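Ferredoxin (PDB 4LTU) probably carries electrons between redox partners through a [2Fe-2S] cluster, as other ferredoxins of the adrenodoxin/putidaredoxin family do. Local coordinates at residues S13-D17 against N30-D34; I33-V37 against I102-Q106; A47-Y52 against G74-L80; V51-W57 against G97-P103. All blocks are in the same frame, centred on the assembly; numbering follows the deposited sequence.

Interaction 1: residues S13-D17 against N30-D34; sequences SEIVD and NHGID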
loop_
_atom_site.group_PDB
_atom_site.type_symbol
_atom_site.label_atom_id
_atom_site.label_comp_id
_atom_site.label_asym_id
_atom_site.label_seq_id
_atom_site.Cartn_x
_atom_site.Cartn_y
_atom_site.Cartn_z
ATOM N N SER A 13 5.382 2.328 -14.028
ATOM C CA SER A 13 4.968 1.152 -13.299
ATOM C C SER A 13 6.087 0.168 -13.033
ATOM O O SER A 13 7.172 0.185 -13.678
ATOM C CB SER A 13 3.760 0.458 -13.944
ATOM O OG SER A 13 3.928 0.273 -15.342
ATOM N N GLU A 14 5.813 -0.647 -12.026
ATOM C CA GLU A 14 6.696 -1.699 -11.558
ATOM C C GLU A 14 5.799 -2.867 -11.165
ATOM O O GLU A 14 4.830 -2.687 -10.422
ATOM C CB GLU A 14 7.471 -1.242 -10.319
ATOM C CG GLU A 14 8.525 -0.236 -10.610
ATOM C CD GLU A 14 9.506 -0.049 -9.468
ATOM O OE1 GLU A 14 9.865 1.114 -9.186
ATOM O OE2 GLU A 14 9.960 -1.052 -8.879
ATOM N N ILE A 15 6.120 -4.052 -11.664
ATOM C CA ILE A 15 5.430 -5.238 -11.210
ATOM C C ILE A 15 6.300 -6.019 -10.257
ATOM O O ILE A 15 7.434 -6.395 -10.579
ATOM C CB ILE A 15 4.899 -6.089 -12.360
ATOM C CG1 ILE A 15 3.791 -5.301 -13.082
ATOM C CG2 ILE A 15 4.427 -7.458 -11.835
ATOM C CD1 ILE A 15 2.626 -6.136 -13.545
ATOM N N VAL A 16 5.767 -6.224 -9.054
ATOM C CA VAL A 16 6.515 -6.925 -8.007
ATOM C C VAL A 16 5.840 -8.234 -7.688
ATOM O O VAL A 16 4.615 -8.312 -7.554
ATOM C CB VAL A 16 6.704 -6.056 -6.711
ATOM C CG1 VAL A 16 7.055 -4.591 -7.059
ATOM C CG2 VAL A 16 5.493 -6.097 -5.826
ATOM N N ASP A 17 6.641 -9.275 -7.563
ATOM C CA ASP A 17 6.133 -10.534 -7.047
ATOM C C ASP A 17 5.768 -10.406 -5.570
ATOM O O ASP A 17 6.330 -9.592 -4.825
ATOM C CB ASP A 17 7.167 -11.628 -7.258
ATOM C CG ASP A 17 7.649 -11.683 -8.698
ATOM O OD1 ASP A 17 7.342 -12.672 -9.375
ATOM O OD2 ASP A 17 8.315 -10.723 -9.161
ATOM N N ASN A 30 11.078 -5.634 -0.762
ATOM C CA ASN A 30 11.864 -6.796 -1.107
ATOM C C ASN A 30 12.086 -6.947 -2.627
ATOM O O ASN A 30 12.753 -7.877 -3.098
ATOM C CB ASN A 30 11.222 -8.011 -0.439
ATOM C CG ASN A 30 11.641 -8.127 1.030
ATOM O OD1 ASN A 30 12.795 -8.416 1.310
ATOM N ND2 ASN A 30 10.734 -7.844 1.960
ATOM N N HIS A 31 11.533 -6.001 -3.388
ATOM C CA HIS A 31 11.719 -5.980 -4.819
ATOM C C HIS A 31 11.912 -4.542 -5.259
ATOM O O HIS A 31 11.234 -4.103 -6.170
ATOM C CB HIS A 31 10.498 -6.579 -5.560
ATOM C CG HIS A 31 10.112 -7.949 -5.119
ATOM N ND1 HIS A 31 9.344 -8.177 -3.994
ATOM C CD2 HIS A 31 10.375 -9.169 -5.651
ATOM C CE1 HIS A 31 9.140 -9.480 -3.860
ATOM N NE2 HIS A 31 9.757 -10.103 -4.848
ATOM N N GLY A 32 12.787 -3.800 -4.578
ATOM C CA GLY A 32 13.295 -2.515 -5.061
ATOM C C GLY A 32 12.537 -1.193 -5.005
ATOM O O GLY A 32 13.034 -0.189 -5.545
ATOM N N ILE A 33 11.367 -1.172 -4.365
ATOM C CA ILE A 33 10.534 0.052 -4.256
ATOM C C ILE A 33 10.823 0.878 -2.987
ATOM O O ILE A 33 10.099 0.803 -1.977
ATOM C CB ILE A 33 9.011 -0.260 -4.483
ATOM C CG1 ILE A 33 8.738 -0.378 -5.991
ATOM C CG2 ILE A 33 8.101 0.833 -3.930
ATOM C CD1 ILE A 33 7.631 -1.307 -6.371
ATOM N N ASP A 34 11.873 1.696 -3.090
ATOM C CA ASP A 34 12.425 2.510 -1.999
ATOM C C ASP A 34 11.519 3.596 -1.416
ATOM O O ASP A 34 11.608 3.916 -0.220
ATOM C CB ASP A 34 13.767 3.139 -2.449
ATOM C CG ASP A 34 14.925 2.128 -2.452
ATOM O OD1 ASP A 34 14.886 1.161 -1.661
ATOM O OD2 ASP A 34 15.884 2.305 -3.240
#
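Val16 and Ile33 form the close-packed part of this contact, their side chains crossing at about a right angle where CG1 of Val16 meets CD1 of Ile33 at 3.4 Å. Glu14 and Ile33 meet head-on from opposite directions: the extended Glu14 chain brings OE2 to 3.2 Å from CG1 of Ile33, a carboxylate oxygen lying against a methylene. Phe6 of strand 3-7 and Ala27 and Ala28 of helix 24-29 complete the packing around these two apolar residues, so the loop after the helix is drawn against the edge strand of a beta-grasp sheet. Toward Asp17 the contact grows more open to solvent. Here the carbonyl O of Asp17 stands over one face of the His31 ring, nearest CE1 at 3.0 Å, while the ring itself is steadied by a hydrogen bond from ND1 to the carbonyl of Ala27. The Asp17 carboxylate stays apart, with OD2 4.6 Å from NE2 of His31. Replacing His31 by an alanine would probably leave the Ala27 carbonyl without this donor and strip the cover from the backbone of Asp17. Between the two segments there is no hydrogen bond, and the chemistry implies a join made mainly by van der Waals fit, with polar atoms laid against carbon and ring rather than bonded across, the ND1 bond of His31 being directed back to the preceding helix 24-29.

Interaction 2: residues I33-V37 against I102-Q106; sequences IDSIV and IPERQ. Unlike the reference sequence in segment 102-106: Ile102 (reference Leu).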
loop_
_atom_site.group_PDB
_atom_site.type_symbol
_atom_site.label_atom_id
_atom_site.label_comp_id
_atom_site.label_asym_id
_atom_site.label_seq_id
_atom_site.Cartn_x
_atom_site.Cartn_y
_atom_site.Cartn_z
ATOM N N ILE A 33 11.367 -1.172 -4.365
ATOM C CA ILE A 33 10.534 0.052 -4.256
ATOM C C ILE A 33 10.823 0.878 -2.987
ATOM O O ILE A 33 10.099 0.803 -1.977
ATOM C CB ILE A 33 9.011 -0.260 -4.483
ATOM C CG1 ILE A 33 8.738 -0.378 -5.991
ATOM C CG2 ILE A 33 8.101 0.833 -3.930
ATOM C CD1 ILE A 33 7.631 -1.307 -6.371
ATOM N N ASP A 34 11.873 1.696 -3.090
ATOM C CA ASP A 34 12.425 2.510 -1.999
ATOM C C ASP A 34 11.519 3.596 -1.416
ATOM O O ASP A 34 11.608 3.916 -0.220
ATOM C CB ASP A 34 13.767 3.139 -2.449
ATOM C CG ASP A 34 14.925 2.128 -2.452
ATOM O OD1 ASP A 34 14.886 1.161 -1.661
ATOM O OD2 ASP A 34 15.884 2.305 -3.240
ATOM N N SER A 35 10.646 4.166 -2.242
ATOM C CA SER A 35 9.803 5.283 -1.805
ATOM C C SER A 35 8.938 5.029 -0.557
ATOM O O SER A 35 8.564 5.988 0.153
ATOM C CB SER A 35 8.902 5.721 -2.950
ATOM O OG SER A 35 8.221 4.604 -3.479
ATOM N N ILE A 36 8.575 3.765 -0.329
ATOM C CA ILE A 36 7.747 3.373 0.808
ATOM C C ILE A 36 8.620 3.337 2.048
ATOM O O ILE A 36 9.395 2.402 2.248
ATOM C CB ILE A 36 7.084 2.001 0.581
ATOM C CG1 ILE A 36 5.896 2.151 -0.383
ATOM C CG2 ILE A 36 6.703 1.326 1.951
ATOM C CD1 ILE A 36 5.190 0.824 -0.751
ATOM N N VAL A 37 8.519 4.374 2.871
ATOM C CA VAL A 37 9.465 4.532 3.962
ATOM C C VAL A 37 9.181 3.574 5.131
ATOM O O VAL A 37 10.124 2.962 5.695
ATOM C CB VAL A 37 9.628 6.025 4.376
ATOM C CG1 VAL A 37 10.607 6.164 5.521
ATOM C CG2 VAL A 37 10.141 6.834 3.172
ATOM N N ILE A 102 1.469 5.179 -5.354
ATOM C CA ILE A 102 2.219 5.667 -4.229
ATOM C C ILE A 102 2.218 7.199 -4.223
ATOM O O ILE A 102 2.301 7.829 -5.283
ATOM C CB ILE A 102 3.654 5.071 -4.176
ATOM C CG1 ILE A 102 4.267 4.921 -5.551
ATOM C CG2 ILE A 102 3.657 3.659 -3.522
ATOM C CD1 ILE A 102 5.553 4.042 -5.541
ATOM N N PRO A 103 2.092 7.796 -3.019
ATOM C CA PRO A 103 1.930 9.212 -2.877
ATOM C C PRO A 103 3.219 9.967 -3.118
ATOM O O PRO A 103 4.303 9.399 -3.053
ATOM C CB PRO A 103 1.508 9.351 -1.415
ATOM C CG PRO A 103 2.196 8.280 -0.748
ATOM C CD PRO A 103 2.051 7.134 -1.708
ATOM N N GLU A 104 3.071 11.254 -3.405
ATOM C CA GLU A 104 4.191 12.176 -3.606
ATOM C C GLU A 104 5.236 12.093 -2.471
ATOM O O GLU A 104 6.437 12.233 -2.702
ATOM C CB GLU A 104 3.627 13.583 -3.741
ATOM C CG GLU A 104 4.607 14.641 -4.184
ATOM C CD GLU A 104 4.012 16.041 -4.070
ATOM O OE1 GLU A 104 3.846 16.694 -5.134
ATOM O OE2 GLU A 104 3.699 16.470 -2.920
ATOM N N ARG A 105 4.770 11.870 -1.250
ATOM C CA ARG A 105 5.680 11.612 -0.125
ATOM C C ARG A 105 5.048 10.793 1.002
ATOM O O ARG A 105 3.845 10.724 1.135
ATOM C CB ARG A 105 6.238 12.921 0.447
ATOM C CG ARG A 105 5.181 13.862 0.891
ATOM C CD ARG A 105 5.737 14.778 1.926
ATOM N NE ARG A 105 6.156 16.059 1.382
ATOM C CZ ARG A 105 6.014 17.205 2.044
ATOM N NH1 ARG A 105 5.447 17.207 3.256
ATOM N NH2 ARG A 105 6.420 18.352 1.496
ATOM N N GLN A 106 5.908 10.207 1.820
ATOM C CA GLN A 106 5.535 9.379 2.949
ATOM C C GLN A 106 5.940 10.097 4.225
ATOM O O GLN A 106 5.334 9.918 5.260
ATOM C CB GLN A 106 6.289 8.051 2.858
ATOM C CG GLN A 106 6.015 7.271 1.589
ATOM C CD GLN A 106 4.740 6.426 1.665
ATOM O OE1 GLN A 106 3.927 6.563 2.593
ATOM N NE2 GLN A 106 4.563 5.551 0.689
#
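Gln106 lays its aliphatic stem over the backbone of Ser35, with CG 3.2 Å from the Ser35 carbonyl O, and then turns its amide toward Ile36. The bend at chi2 (-84°) brings NE2 to 3.8 Å from CG1 of Ile36, while the amide nitrogen donates a hydrogen bond to the carbonyl of His50. CG2 of Val37 passes CB of Gln106 at 4.1 Å, the two side chains sliding by in opposite directions. Residues Ile33 to Ile36 make a type I beta turn, and this turn meets the C-terminal tail as it leaves strand 99-101, the middle strand of the beta-grasp sheet. The turn also leads into the cluster-binding loop: the side chain of Ile36 is about 4 Å from that of Cys49 and about 6 Å from the [2Fe-2S] cluster. Ile102, itself buried, meets the turn with both of its branches. Its CG1 sits between the backbone N and the carbonyl carbon (chi1 38°), which sends CD1 to within 3.4 Å of OG of Ser35 and, more loosely, to 4.4 Å from CG2 of Ile33. The other branch, CG2, meets CG1 of Ile36 at 4.1 Å, the two isoleucines crossing at about a right angle, with Phe6 of strand 3-7 packed against both.

Interaction 3: residues A47-Y52 against G74-L80; sequences ATCHVY and GTASDRL. With FES (Fe2/s2 (inorganic) cluster), chain C.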
loop_
_atom_site.group_PDB
_atom_site.type_symbol
_atom_site.label_atom_id
_atom_site.label_comp_id
_atom_site.label_asym_id
_atom_site.label_seq_id
_atom_site.Cartn_x
_atom_site.Cartn_y
_atom_site.Cartn_z
ATOM N N ALA A 47 2.322 6.405 9.641
ATOM C CA ALA A 47 1.520 6.658 8.449
ATOM C C ALA A 47 2.362 6.698 7.179
ATOM O O ALA A 47 1.936 7.299 6.199
ATOM C CB ALA A 47 0.689 7.935 8.632
ATOM N N THR A 48 3.520 6.013 7.188
ATOM C CA THR A 48 4.566 6.206 6.180
ATOM C C THR A 48 4.743 5.057 5.177
ATOM O O THR A 48 5.748 5.016 4.443
ATOM C CB THR A 48 5.983 6.529 6.826
ATOM O OG1 THR A 48 6.520 5.356 7.446
ATOM C CG2 THR A 48 5.927 7.697 7.868
ATOM N N CYS A 49 3.793 4.116 5.174
ATOM C CA CYS A 49 3.659 3.110 4.114
ATOM C C CYS A 49 2.385 3.365 3.275
ATOM O O CYS A 49 1.822 2.418 2.711
ATOM C CB CYS A 49 3.562 1.707 4.722
ATOM S SG CYS A 49 2.073 1.419 5.728
ATOM N N HIS A 50 1.941 4.624 3.239
ATOM C CA HIS A 50 0.708 5.103 2.575
ATOM C C HIS A 50 0.621 4.640 1.121
ATOM O O HIS A 50 1.615 4.673 0.415
ATOM C CB HIS A 50 0.754 6.655 2.606
ATOM C CG HIS A 50 -0.504 7.349 2.175
ATOM N ND1 HIS A 50 -1.732 6.717 2.081
ATOM C CD2 HIS A 50 -0.733 8.658 1.898
ATOM C CE1 HIS A 50 -2.659 7.603 1.751
ATOM N NE2 HIS A 50 -2.080 8.790 1.655
ATOM N N VAL A 51 -0.545 4.178 0.683
ATOM C CA VAL A 51 -0.778 3.971 -0.752
ATOM C C VAL A 51 -2.200 4.347 -1.130
ATOM O O VAL A 51 -3.077 4.387 -0.277
ATOM C CB VAL A 51 -0.532 2.514 -1.222
ATOM C CG1 VAL A 51 0.959 2.158 -1.242
ATOM C CG2 VAL A 51 -1.350 1.516 -0.415
ATOM N N TYR A 52 -2.429 4.614 -2.417
ATOM C CA TYR A 52 -3.794 4.685 -2.965
ATOM C C TYR A 52 -4.112 3.426 -3.767
ATOM O O TYR A 52 -3.453 3.100 -4.750
ATOM C CB TYR A 52 -4.018 5.933 -3.827
ATOM C CG TYR A 52 -3.322 7.237 -3.378
ATOM C CD1 TYR A 52 -3.565 7.802 -2.127
ATOM C CD2 TYR A 52 -2.479 7.929 -4.255
ATOM C CE1 TYR A 52 -2.946 9.003 -1.724
ATOM C CE2 TYR A 52 -1.863 9.136 -3.879
ATOM C CZ TYR A 52 -2.110 9.667 -2.609
ATOM O OH TYR A 52 -1.497 10.857 -2.243
ATOM N N GLY A 74 -3.107 11.120 9.668
ATOM C CA GLY A 74 -1.816 11.698 9.986
ATOM C C GLY A 74 -0.777 11.497 8.889
ATOM O O GLY A 74 0.431 11.651 9.130
ATOM N N THR A 75 -1.238 11.151 7.683
ATOM C CA THR A 75 -0.339 10.912 6.552
ATOM C C THR A 75 0.407 12.194 6.145
ATOM O O THR A 75 -0.037 13.282 6.481
ATOM C CB THR A 75 -1.100 10.318 5.345
ATOM O OG1 THR A 75 -2.296 11.072 5.113
ATOM C CG2 THR A 75 -1.467 8.862 5.608
ATOM N N ALA A 76 1.534 12.063 5.440
ATOM C CA ALA A 76 2.289 13.236 4.991
ATOM C C ALA A 76 1.605 13.935 3.795
ATOM O O ALA A 76 1.516 15.196 3.753
ATOM C CB ALA A 76 3.731 12.856 4.666
ATOM N N SER A 77 1.160 13.099 2.845
ATOM C CA SER A 77 0.255 13.442 1.738
ATOM C C SER A 77 -1.159 13.111 2.162
ATOM O O SER A 77 -1.442 11.949 2.484
ATOM C CB SER A 77 0.558 12.595 0.488
ATOM O OG SER A 77 1.646 13.093 -0.274
ATOM N N ASP A 78 -2.046 14.101 2.113
ATOM C CA ASP A 78 -3.418 13.980 2.633
ATOM C C ASP A 78 -4.223 12.773 2.094
ATOM O O ASP A 78 -4.180 12.444 0.881
ATOM C CB ASP A 78 -4.181 15.319 2.479
ATOM C CG ASP A 78 -3.731 16.373 3.499
ATOM O OD1 ASP A 78 -3.787 17.594 3.203
ATOM O OD2 ASP A 78 -3.320 15.985 4.617
ATOM N N ARG A 79 -4.935 12.107 3.005
ATOM C CA ARG A 79 -5.643 10.870 2.673
ATOM C C ARG A 79 -6.717 11.105 1.605
ATOM O O ARG A 79 -7.297 12.174 1.507
ATOM C CB ARG A 79 -6.234 10.205 3.916
ATOM C CG ARG A 79 -7.440 10.920 4.566
ATOM C CD ARG A 79 -7.787 10.313 5.934
ATOM N NE ARG A 79 -8.446 8.996 5.831
ATOM C CZ ARG A 79 -8.729 8.187 6.863
ATOM N NH1 ARG A 79 -8.405 8.538 8.097
ATOM N NH2 ARG A 79 -9.346 7.008 6.665
ATOM N N LEU A 80 -6.937 10.096 0.787
ATOM C CA LEU A 80 -7.944 10.130 -0.236
ATOM C C LEU A 80 -8.894 9.000 0.164
ATOM O O LEU A 80 -8.513 8.139 0.932
ATOM C CB LEU A 80 -7.283 9.807 -1.581
ATOM C CG LEU A 80 -6.137 10.632 -2.157
ATOM C CD1 LEU A 80 -5.684 10.063 -3.513
ATOM C CD2 LEU A 80 -6.507 12.162 -2.255
HETATM FE FE1 FES C . 4.166 1.722 9.903
HETATM FE FE2 FES C . 2.662 0.458 7.709
HETATM S S1 FES C . 2.043 1.510 9.540
HETATM S S2 FES C . 4.787 0.738 8.026
HETATM O O HOH W 1 2.520 9.427 5.136
#
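His50 and Tyr52, alternate residues of one strand, each offer a ring face to a methyl group of the loop 74-80. Over the centre of the His50 ring stands CG2 of Thr75, 3.8 Å from the centroid and 12° off the normal, a CH-pi contact. With CG of His50 anti to the backbone N (chi1 -171°), the imidazole reaches out toward 74-80, beneath Thr75, with the carbonyl O of Ser77 at its edge, near its plane. Tyr52 repeats the theme more tightly: CD1 of Leu80 rests 3.4 Å from the ring centroid, almost straight above it, while OH lies 3.8 Å from CB of Ser77. At the other end Ala47 supplies the third large share of buried surface, its CB touching CA of Thr75 at 3.8 Å beside the carbonyl of Gly74. A water there accepts from the amide N of Ala76 at 2.8 Å; its modelled approach to the Ala47 carbonyl is too short to be relied on. The loop is fastened in turn to helix 66-72, where Arg79 makes a salt bridge with Asp69. Between Ala47 and His50 lies Cys49, whose SG binds an iron of the cluster at 2.3 Å, an iron it shares with Cys87. With Cys40 and Cys46 these complete the C-X5-C-X2-C plus distal cysteine pattern typical of the [2Fe-2S] site in adrenodoxin-like ferredoxins.

Interaction 4: residues V51-W57 against G97-P103; sequences VYVDDLW and GLVLRIP. Unlike the reference sequence in segment 97-103: Ile102 (reference Leu).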
loop_
_atom_site.group_PDB
_atom_site.type_symbol
_atom_site.label_atom_id
_atom_site.label_comp_id
_atom_site.label_asym_id
_atom_site.label_seq_id
_atom_site.Cartn_x
_atom_site.Cartn_y
_atom_site.Cartn_z
ATOM N N VAL A 51 -0.545 4.178 0.683
ATOM C CA VAL A 51 -0.778 3.971 -0.752
ATOM C C VAL A 51 -2.200 4.347 -1.130
ATOM O O VAL A 51 -3.077 4.387 -0.277
ATOM C CB VAL A 51 -0.532 2.514 -1.222
ATOM C CG1 VAL A 51 0.959 2.158 -1.242
ATOM C CG2 VAL A 51 -1.350 1.516 -0.415
ATOM N N TYR A 52 -2.429 4.614 -2.417
ATOM C CA TYR A 52 -3.794 4.685 -2.965
ATOM C C TYR A 52 -4.112 3.426 -3.767
ATOM O O TYR A 52 -3.453 3.100 -4.750
ATOM C CB TYR A 52 -4.018 5.933 -3.827
ATOM C CG TYR A 52 -3.322 7.237 -3.378
ATOM C CD1 TYR A 52 -3.565 7.802 -2.127
ATOM C CD2 TYR A 52 -2.479 7.929 -4.255
ATOM C CE1 TYR A 52 -2.946 9.003 -1.724
ATOM C CE2 TYR A 52 -1.863 9.136 -3.879
ATOM C CZ TYR A 52 -2.110 9.667 -2.609
ATOM O OH TYR A 52 -1.497 10.857 -2.243
ATOM N N VAL A 53 -5.114 2.694 -3.314
ATOM C CA VAL A 53 -5.599 1.542 -4.030
ATOM C C VAL A 53 -6.358 2.034 -5.277
ATOM O O VAL A 53 -7.046 3.081 -5.238
ATOM C CB VAL A 53 -6.517 0.723 -3.136
ATOM C CG1 VAL A 53 -6.941 -0.546 -3.832
ATOM C CG2 VAL A 53 -5.788 0.395 -1.814
ATOM N N ASP A 54 -6.199 1.314 -6.385
ATOM C CA ASP A 54 -6.931 1.666 -7.584
ATOM C C ASP A 54 -8.430 1.602 -7.327
ATOM O O ASP A 54 -8.940 0.620 -6.763
ATOM C CB ASP A 54 -6.572 0.758 -8.759
ATOM C CG ASP A 54 -6.859 1.420 -10.088
ATOM O OD1 ASP A 54 -6.512 2.617 -10.228
ATOM O OD2 ASP A 54 -7.436 0.754 -10.988
ATOM N N ASP A 55 -9.111 2.666 -7.760
ATOM C CA ASP A 55 -10.571 2.804 -7.711
ATOM C C ASP A 55 -11.342 1.484 -7.869
ATOM O O ASP A 55 -12.306 1.238 -7.153
ATOM C CB ASP A 55 -11.014 3.829 -8.777
ATOM C CG ASP A 55 -12.523 4.132 -8.725
ATOM O OD1 ASP A 55 -13.095 4.161 -7.600
ATOM O OD2 ASP A 55 -13.124 4.343 -9.815
ATOM N N LEU A 56 -10.895 0.638 -8.794
ATOM C CA LEU A 56 -11.551 -0.623 -9.101
ATOM C C LEU A 56 -11.189 -1.794 -8.199
ATOM O O LEU A 56 -11.921 -2.794 -8.169
ATOM C CB LEU A 56 -11.330 -0.997 -10.580
ATOM C CG LEU A 56 -11.744 0.059 -11.613
ATOM C CD1 LEU A 56 -11.017 -0.196 -12.917
ATOM C CD2 LEU A 56 -13.296 0.183 -11.833
ATOM N N TRP A 57 -10.080 -1.682 -7.461
ATOM C CA TRP A 57 -9.615 -2.772 -6.574
ATOM C C TRP A 57 -9.994 -2.567 -5.101
ATOM O O TRP A 57 -9.959 -3.516 -4.324
ATOM C CB TRP A 57 -8.089 -3.005 -6.695
ATOM C CG TRP A 57 -7.638 -3.714 -7.949
ATOM C CD1 TRP A 57 -7.245 -3.132 -9.117
ATOM C CD2 TRP A 57 -7.536 -5.132 -8.156
ATOM N NE1 TRP A 57 -6.910 -4.100 -10.047
ATOM C CE2 TRP A 57 -7.081 -5.334 -9.481
ATOM C CE3 TRP A 57 -7.803 -6.253 -7.357
ATOM C CZ2 TRP A 57 -6.864 -6.617 -10.022
ATOM C CZ3 TRP A 57 -7.592 -7.530 -7.899
ATOM C CH2 TRP A 57 -7.122 -7.696 -9.216
ATOM N N GLY A 97 -2.932 -9.124 -9.476
ATOM C CA GLY A 97 -3.289 -7.987 -10.337
ATOM C C GLY A 97 -3.535 -6.657 -9.626
ATOM O O GLY A 97 -3.720 -5.619 -10.286
ATOM N N LEU A 98 -3.523 -6.670 -8.287
ATOM C CA LEU A 98 -3.776 -5.456 -7.488
ATOM C C LEU A 98 -2.904 -4.274 -7.894
ATOM O O LEU A 98 -1.678 -4.405 -8.071
ATOM C CB LEU A 98 -3.588 -5.742 -5.992
ATOM C CG LEU A 98 -3.885 -4.612 -4.996
ATOM C CD1 LEU A 98 -5.374 -4.295 -4.898
ATOM C CD2 LEU A 98 -3.305 -4.957 -3.638
ATOM N N VAL A 99 -3.537 -3.107 -8.021
ATOM C CA VAL A 99 -2.830 -1.933 -8.487
ATOM C C VAL A 99 -2.743 -0.937 -7.346
ATOM O O VAL A 99 -3.754 -0.588 -6.740
ATOM C CB VAL A 99 -3.534 -1.301 -9.709
ATOM C CG1 VAL A 99 -2.854 0.052 -10.140
ATOM C CG2 VAL A 99 -3.586 -2.273 -10.854
ATOM N N LEU A 100 -1.536 -0.498 -7.033
ATOM C CA LEU A 100 -1.386 0.514 -5.994
ATOM C C LEU A 100 -0.576 1.688 -6.512
ATOM O O LEU A 100 0.416 1.505 -7.198
ATOM C CB LEU A 100 -0.733 -0.062 -4.734
ATOM C CG LEU A 100 -1.242 -1.358 -4.110
ATOM C CD1 LEU A 100 -0.200 -1.806 -3.051
ATOM C CD2 LEU A 100 -2.643 -1.184 -3.525
ATOM N N ARG A 101 -1.032 2.890 -6.204
ATOM C CA ARG A 101 -0.289 4.084 -6.547
ATOM C C ARG A 101 0.249 4.667 -5.260
ATOM O O ARG A 101 -0.423 4.650 -4.215
ATOM C CB ARG A 101 -1.167 5.067 -7.326
ATOM C CG ARG A 101 -1.753 4.387 -8.606
ATOM C CD ARG A 101 -2.356 5.356 -9.613
ATOM N NE ARG A 101 -3.801 5.409 -9.468
ATOM C CZ ARG A 101 -4.663 5.086 -10.422
ATOM N NH1 ARG A 101 -4.223 4.717 -11.628
ATOM N NH2 ARG A 101 -5.966 5.164 -10.171
ATOM N N ILE A 102 1.469 5.179 -5.354
ATOM C CA ILE A 102 2.219 5.667 -4.229
ATOM C C ILE A 102 2.218 7.199 -4.223
ATOM O O ILE A 102 2.301 7.829 -5.283
ATOM C CB ILE A 102 3.654 5.071 -4.176
ATOM C CG1 ILE A 102 4.267 4.921 -5.551
ATOM C CG2 ILE A 102 3.657 3.659 -3.522
ATOM C CD1 ILE A 102 5.553 4.042 -5.541
ATOM N N PRO A 103 2.092 7.796 -3.019
ATOM C CA PRO A 103 1.930 9.212 -2.877
ATOM C C PRO A 103 3.219 9.967 -3.118
ATOM O O PRO A 103 4.303 9.399 -3.053
ATOM C CB PRO A 103 1.508 9.351 -1.415
ATOM C CG PRO A 103 2.196 8.280 -0.748
ATOM C CD PRO A 103 2.051 7.134 -1.708
#
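Backbone hydrogen bonds join Tyr52 and Arg101 in both directions, N of Tyr52 to O of Arg101 at 2.7 Å and N of Arg101 to O of Tyr52 at 2.8 Å, and N of Asp54 bonds to O of Val99. One salt bridge reinforces them: OD1 of Asp54, 2.6 Å from NH2 of Arg101, comes in over the guanidinium face, the two planes 79° apart. The bend of the arginine at chi3 (-99°) folds its end back toward the aspartate. These antiparallel strands are neighbours within the beta-grasp sheet, strand 99-101 having strand 3-7 on its other side. Among the apolar contacts, Val53 and Leu100, the non-hydrogen-bonded pair, lie side by side on the face away from Tyr52 and Arg101, CG2 to CD2 at 3.9 Å. The end of Tyr52 packs on Pro103, OH to CB at 3.5 Å, and CB of Trp57 on CD1 of Leu98. The aromatic contact is the indole of Trp57 over Gly97 to Val99: CA of Leu98 makes a CH-pi contact over its face, 3.9 Å from the six-membered-ring centroid, and Lys60 a cation-pi contact. A serine in place of Trp57 would probably uncover this length of backbone and leave Lys60 without its cation-pi partner.

Interaction 4 is the contact within the sheet itself, built on backbone bonds between neighbouring strands, whereas interactions 1 and 3 set loops against strands of the sheet, and interaction 2 sets a turn against the C-terminal tail. Interaction 2 is the most buried of these three and chiefly aliphatic; interaction 3 lies at the surface and relies on ring faces; interaction 1, partly buried, packs the loop after helix 24-29 on the outermost strand 13-17. Ile33 serves both interactions 1 and 2, Ile102 both 2 and 4, and Tyr52 both 3 and 4. Interactions 2 and 3 touch directly through Gln106 and His50, which ties the tail to the strand that follows the cluster loop. Salt bridging between segments is confined to interaction 4.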